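Local coordinates for protein cortical-lytic enzyme (Bacillus cereus, PDB 4S3J) that cleaves partially degraded cortex peptidoglycan as an N-acetylglucosaminidase during spore germination, probably recognising the muramic acid delta-lactam of spore peptidoglycan, at residues D26-V29 with G33-P36; A45-T50 with W418-E423. One frame throughout, in Å; residues are numbered along the deposited sequence.

Interaction 1: residues D26-V29 with G33-P36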
loop_
_atom_site.group_PDB
_atom_site.type_symbol
_atom_site.label_atom_id
_atom_site.label_comp_id
_atom_site.label_asym_id
_atom_site.label_seq_id
_atom_site.Cartn_x
_atom_site.Cartn_y
_atom_site.Cartn_z
ATOM N N ASP A 26 14.766 -14.805 -19.353
ATOM C CA ASP A 26 15.467 -13.810 -18.556
ATOM C C ASP A 26 14.524 -12.663 -18.184
ATOM O O ASP A 26 14.569 -12.166 -17.072
ATOM C CB ASP A 26 16.676 -13.268 -19.326
ATOM C CG ASP A 26 17.876 -14.211 -19.297
ATOM O OD1 ASP A 26 17.865 -15.206 -18.539
ATOM O OD2 ASP A 26 18.841 -13.943 -20.042
ATOM N N GLU A 27 13.661 -12.271 -19.115
ATOM C CA GLU A 27 12.711 -11.186 -18.869
ATOM C C GLU A 27 11.690 -11.543 -17.789
ATOM O O GLU A 27 11.400 -10.743 -16.903
ATOM C CB GLU A 27 11.999 -10.849 -20.170
ATOM C CG GLU A 27 11.224 -9.562 -20.167
ATOM C CD GLU A 27 10.980 -9.061 -21.576
ATOM O OE1 GLU A 27 11.970 -8.845 -22.305
ATOM O OE2 GLU A 27 9.803 -8.897 -21.957
ATOM N N ILE A 28 11.159 -12.762 -17.855
ATOM C CA ILE A 28 10.216 -13.229 -16.840
ATOM C C ILE A 28 10.874 -13.287 -15.455
ATOM O O ILE A 28 10.287 -12.872 -14.447
ATOM C CB ILE A 28 9.658 -14.598 -17.216
ATOM C CG1 ILE A 28 8.841 -14.476 -18.515
ATOM C CG2 ILE A 28 8.788 -15.175 -16.081
ATOM C CD1 ILE A 28 8.289 -15.789 -19.047
ATOM N N VAL A 29 12.104 -13.788 -15.403
ATOM C CA VAL A 29 12.822 -13.871 -14.144
ATOM C C VAL A 29 13.041 -12.453 -13.576
ATOM O O VAL A 29 12.786 -12.214 -12.401
ATOM C CB VAL A 29 14.186 -14.597 -14.318
ATOM C CG1 VAL A 29 15.060 -14.411 -13.100
ATOM C CG2 VAL A 29 13.971 -16.089 -14.595
ATOM N N GLY A 33 11.245 -10.876 -10.138
ATOM C CA GLY A 33 12.191 -11.040 -9.043
ATOM C C GLY A 33 12.374 -12.492 -8.664
ATOM O O GLY A 33 12.460 -12.839 -7.486
ATOM N N LEU A 34 12.416 -13.362 -9.664
ATOM C CA LEU A 34 12.562 -14.764 -9.387
ATOM C C LEU A 34 14.007 -15.160 -9.159
ATOM O O LEU A 34 14.929 -14.538 -9.679
ATOM C CB LEU A 34 12.028 -15.603 -10.549
ATOM C CG LEU A 34 10.593 -15.312 -10.979
ATOM C CD1 LEU A 34 10.230 -16.167 -12.201
ATOM C CD2 LEU A 34 9.635 -15.600 -9.856
ATOM N N ASN A 35 14.175 -16.254 -8.428
ATOM C CA ASN A 35 15.432 -16.991 -8.443
ATOM C C ASN A 35 15.333 -17.943 -9.613
ATOM O O ASN A 35 14.458 -18.793 -9.616
ATOM C CB ASN A 35 15.638 -17.739 -7.132
ATOM C CG ASN A 35 16.908 -18.577 -7.116
ATOM O OD1 ASN A 35 17.447 -18.970 -8.155
ATOM N ND2 ASN A 35 17.397 -18.852 -5.919
ATOM N N PRO A 36 16.210 -17.793 -10.625
ATOM C CA PRO A 36 16.012 -18.534 -11.871
ATOM C C PRO A 36 16.103 -20.034 -11.699
ATOM O O PRO A 36 15.636 -20.782 -12.568
ATOM C CB PRO A 36 17.155 -18.016 -12.775
ATOM C CG PRO A 36 18.179 -17.483 -11.852
ATOM C CD PRO A 36 17.406 -16.929 -10.684
#
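Val29 meets both Leu34 and Pro36 because its chi1 of 167° sets CG1 opposite the backbone N, on the carbonyl side, and leaves CG2 beside that N. Val29 CG1 thereby lies against the Leu34 backbone and CB, 3.4 Å from Leu34 O, while CG2 of Val29 rests 4.1 Å from CB of Pro36, the two side chains crossing at about a right angle. On Leu34, a chi1 of -54° turns CG away from its own carbonyl carbon and brings the isobutyl group back over the end of helix 25-31. There CD1 of Leu34 comes within 4.0 Å of Val29 CA. The same CD1 of Leu34 touches CG2 of Ile28 at 4.3 Å.

The backbone beneath these side chains forms a Schellman motif. Gly33, with positive phi, is the C-prime residue; it reverses the chain so that Leu34 N donates to Val29 O over 3.0 Å, in the carbonyl plane and fairly straight at 162°. The Gly33 N to Lys30 O bond completes the motif. One residue before Val29, Ile28 O accepts from ND2 of Asn32, so a second carbonyl near the helix end is also engaged.

Ile28 and Leu34 both reach Val14 of helix 14-21, joining the helix end to the two-helix packing of the first LysM domain, and Leu34 further touches Leu40 and Gln44. The chemistry is thus divided between polar and apolar parts: the carbonyl of Val29, near the end of the helix, keeps a backbone partner, and Leu34, which provides it, also packs on the last turns.

Interaction 2: residues A45-T50 with W418-E423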
loop_
_atom_site.group_PDB
_atom_site.type_symbol
_atom_site.label_atom_id
_atom_site.label_comp_id
_atom_site.label_asym_id
_atom_site.label_seq_id
_atom_site.Cartn_x
_atom_site.Cartn_y
_atom_site.Cartn_z
ATOM N N ALA A 45 1.091 -15.570 -9.405
ATOM C CA ALA A 45 0.792 -14.547 -10.399
ATOM C C ALA A 45 2.057 -13.880 -10.894
ATOM O O ALA A 45 2.797 -13.278 -10.101
ATOM C CB ALA A 45 -0.129 -13.482 -9.795
ATOM N N LEU A 46 2.282 -13.956 -12.205
ATOM C CA LEU A 46 3.459 -13.386 -12.830
ATOM C C LEU A 46 3.032 -12.245 -13.742
ATOM O O LEU A 46 1.885 -12.226 -14.238
ATOM C CB LEU A 46 4.226 -14.409 -13.672
ATOM C CG LEU A 46 4.739 -15.638 -12.916
ATOM C CD1 LEU A 46 5.338 -16.618 -13.912
ATOM C CD2 LEU A 46 5.720 -15.282 -11.825
ATOM N N ILE A 47 3.947 -11.310 -13.986
ATOM C CA ILE A 47 3.744 -10.388 -15.087
ATOM C C ILE A 47 4.611 -10.870 -16.271
ATOM O O ILE A 47 5.781 -11.309 -16.104
ATOM C CB ILE A 47 4.030 -8.927 -14.656
ATOM C CG1 ILE A 47 5.408 -8.753 -14.031
ATOM C CG2 ILE A 47 2.959 -8.491 -13.657
ATOM C CD1 ILE A 47 5.749 -7.275 -13.760
ATOM N N VAL A 48 3.992 -10.860 -17.460
ATOM C CA VAL A 48 4.587 -11.377 -18.701
ATOM C C VAL A 48 4.295 -10.447 -19.872
ATOM O O VAL A 48 3.206 -9.896 -19.968
ATOM C CB VAL A 48 4.037 -12.783 -19.046
ATOM C CG1 VAL A 48 4.584 -13.299 -20.396
ATOM C CG2 VAL A 48 4.354 -13.774 -17.936
ATOM N N ASN A 49 5.274 -10.286 -20.753
ATOM C CA ASN A 49 5.076 -9.599 -22.045
ATOM C C ASN A 49 4.359 -10.484 -23.023
ATOM O O ASN A 49 4.923 -11.483 -23.477
ATOM C CB ASN A 49 6.426 -9.186 -22.616
ATOM C CG ASN A 49 6.297 -8.237 -23.781
ATOM O OD1 ASN A 49 5.417 -8.386 -24.611
ATOM N ND2 ASN A 49 7.184 -7.254 -23.846
ATOM N N THR A 50 3.118 -10.124 -23.356
ATOM C CA THR A 50 2.299 -10.885 -24.313
ATOM C C THR A 50 2.032 -10.065 -25.566
ATOM O O THR A 50 1.029 -10.295 -26.245
ATOM C CB THR A 50 0.966 -11.309 -23.676
ATOM O OG1 THR A 50 0.285 -10.144 -23.181
ATOM C CG2 THR A 50 1.228 -12.252 -22.490
ATOM N N TRP A 418 5.444 -2.726 -7.998
ATOM C CA TRP A 418 6.041 -1.479 -8.442
ATOM C C TRP A 418 5.976 -1.349 -9.966
ATOM O O TRP A 418 5.654 -0.283 -10.483
ATOM C CB TRP A 418 7.472 -1.389 -7.903
ATOM C CG TRP A 418 7.451 -1.485 -6.399
ATOM C CD1 TRP A 418 7.845 -2.536 -5.634
ATOM C CD2 TRP A 418 6.938 -0.499 -5.492
ATOM N NE1 TRP A 418 7.637 -2.259 -4.293
ATOM C CE2 TRP A 418 7.069 -1.019 -4.185
ATOM C CE3 TRP A 418 6.392 0.772 -5.657
ATOM C CZ2 TRP A 418 6.677 -0.298 -3.059
ATOM C CZ3 TRP A 418 6.002 1.475 -4.536
ATOM C CH2 TRP A 418 6.153 0.942 -3.263
ATOM N N ARG A 419 6.190 -2.450 -10.675
ATOM C CA ARG A 419 6.054 -2.429 -12.125
ATOM C C ARG A 419 4.606 -2.144 -12.527
ATOM O O ARG A 419 4.363 -1.373 -13.445
ATOM C CB ARG A 419 6.535 -3.740 -12.742
ATOM C CG ARG A 419 6.317 -3.783 -14.256
ATOM C CD ARG A 419 7.156 -2.727 -14.973
ATOM N NE ARG A 419 6.952 -2.739 -16.421
ATOM C CZ ARG A 419 7.626 -3.512 -17.271
ATOM N NH1 ARG A 419 8.532 -4.378 -16.823
ATOM N NH2 ARG A 419 7.367 -3.444 -18.572
ATOM N N LEU A 420 3.640 -2.768 -11.864
ATOM C CA LEU A 420 2.247 -2.533 -12.210
ATOM C C LEU A 420 1.824 -1.102 -11.885
ATOM O O LEU A 420 0.984 -0.532 -12.567
ATOM C CB LEU A 420 1.341 -3.542 -11.510
ATOM C CG LEU A 420 1.407 -4.960 -12.083
ATOM C CD1 LEU A 420 0.668 -5.896 -11.148
ATOM C CD2 LEU A 420 0.853 -5.014 -13.487
ATOM N N LEU A 421 2.405 -0.514 -10.836
ATOM C CA LEU A 421 2.079 0.861 -10.492
ATOM C C LEU A 421 2.387 1.784 -11.676
ATOM O O LEU A 421 1.548 2.630 -12.040
ATOM C CB LEU A 421 2.864 1.304 -9.248
ATOM C CG LEU A 421 2.519 2.703 -8.719
ATOM C CD1 LEU A 421 1.102 2.767 -8.115
ATOM C CD2 LEU A 421 3.555 3.131 -7.713
ATOM N N VAL A 422 3.581 1.643 -12.253
ATOM C CA VAL A 422 3.984 2.496 -13.386
ATOM C C VAL A 422 3.291 2.115 -14.699
ATOM O O VAL A 422 3.140 2.969 -15.590
ATOM C CB VAL A 422 5.518 2.485 -13.627
ATOM C CG1 VAL A 422 6.240 3.008 -12.424
ATOM C CG2 VAL A 422 6.024 1.126 -13.969
ATOM N N GLU A 423 2.849 0.866 -14.834
ATOM C CA GLU A 423 2.091 0.475 -16.018
ATOM C C GLU A 423 0.696 1.088 -15.988
ATOM O O GLU A 423 0.156 1.499 -17.016
ATOM C CB GLU A 423 1.972 -1.045 -16.108
ATOM C CG GLU A 423 3.268 -1.743 -16.476
ATOM C CD GLU A 423 3.728 -1.461 -17.904
ATOM O OE1 GLU A 423 2.878 -1.394 -18.826
ATOM O OE2 GLU A 423 4.944 -1.299 -18.098
#
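Ile47 is the only residue of 45-50 that touches 418-423, and it does so with both branches. CD1 of Ile47 lies alongside the aliphatic start of Arg419, 3.6 Å from CG and 3.8 Å from CB of that arginine. CG2 of Ile47 meets the end of Leu420, at 4.1 Å from CD2 of Leu420, the two side chains sliding past each other in opposite directions. A chi1 of 54° wedges CG1 of Ile47 between its backbone N and carbonyl carbon, and the extended chi2 then carries CD1 out to the arginine.

The far end of Arg419 is held by a salt bridge to Glu423, one helical turn on. The chain bends at chi2 (65°), turning the guanidinium onward, toward the C-terminal end of the helix, so that it grips Glu423 side-on. NE of Arg419 lies 3.0 Å from OE2 of Glu423, and NH2 of Arg419 lies 3.3 Å from the same oxygen. That oxygen sits almost in the guanidinium plane, whereas both nitrogens approach it from one face of the carboxylate.

Farther out, Ile3 of the partner strand 3-7 touches Ile47 and Arg419, and Leu420 continues onto Ile5 and onto Ala387 and Phe394 of helix 387-400. Asn32 OD1 accepts from Ile47 N, tying the strand to the end of helix 25-31.

The contact therefore joins the first LysM domain to a helix of the glycoside hydrolase family 18 barrel. No hydrogen bond crosses between the two segments: they meet by apolar packing alone. The salt bridge engages the charged end of Arg419 beyond the methylenes, and the chain packs on Ile47 through its CB and CG.

Overall arrangement
From the N terminus, strand 3-7 and helix 14-21 lead to helix 25-31, where interaction 1 closes a very short local loop as the chain leaves the helix. The chain then enters strand 45-49, antiparallel to strand 3-7, and opens interaction 2, which closes only after 368 residues, once the second LysM domain and most of the catalytic barrel have been traversed. The two neither nest nor cross but follow in series. Their centres lie about 13 Å apart, and Glu27 OE2 packs 3.5 Å from Asn49 CB. Interaction 1 ends helix 25-31 at the surface of the first LysM domain; interaction 2 docks that domain on the barrel.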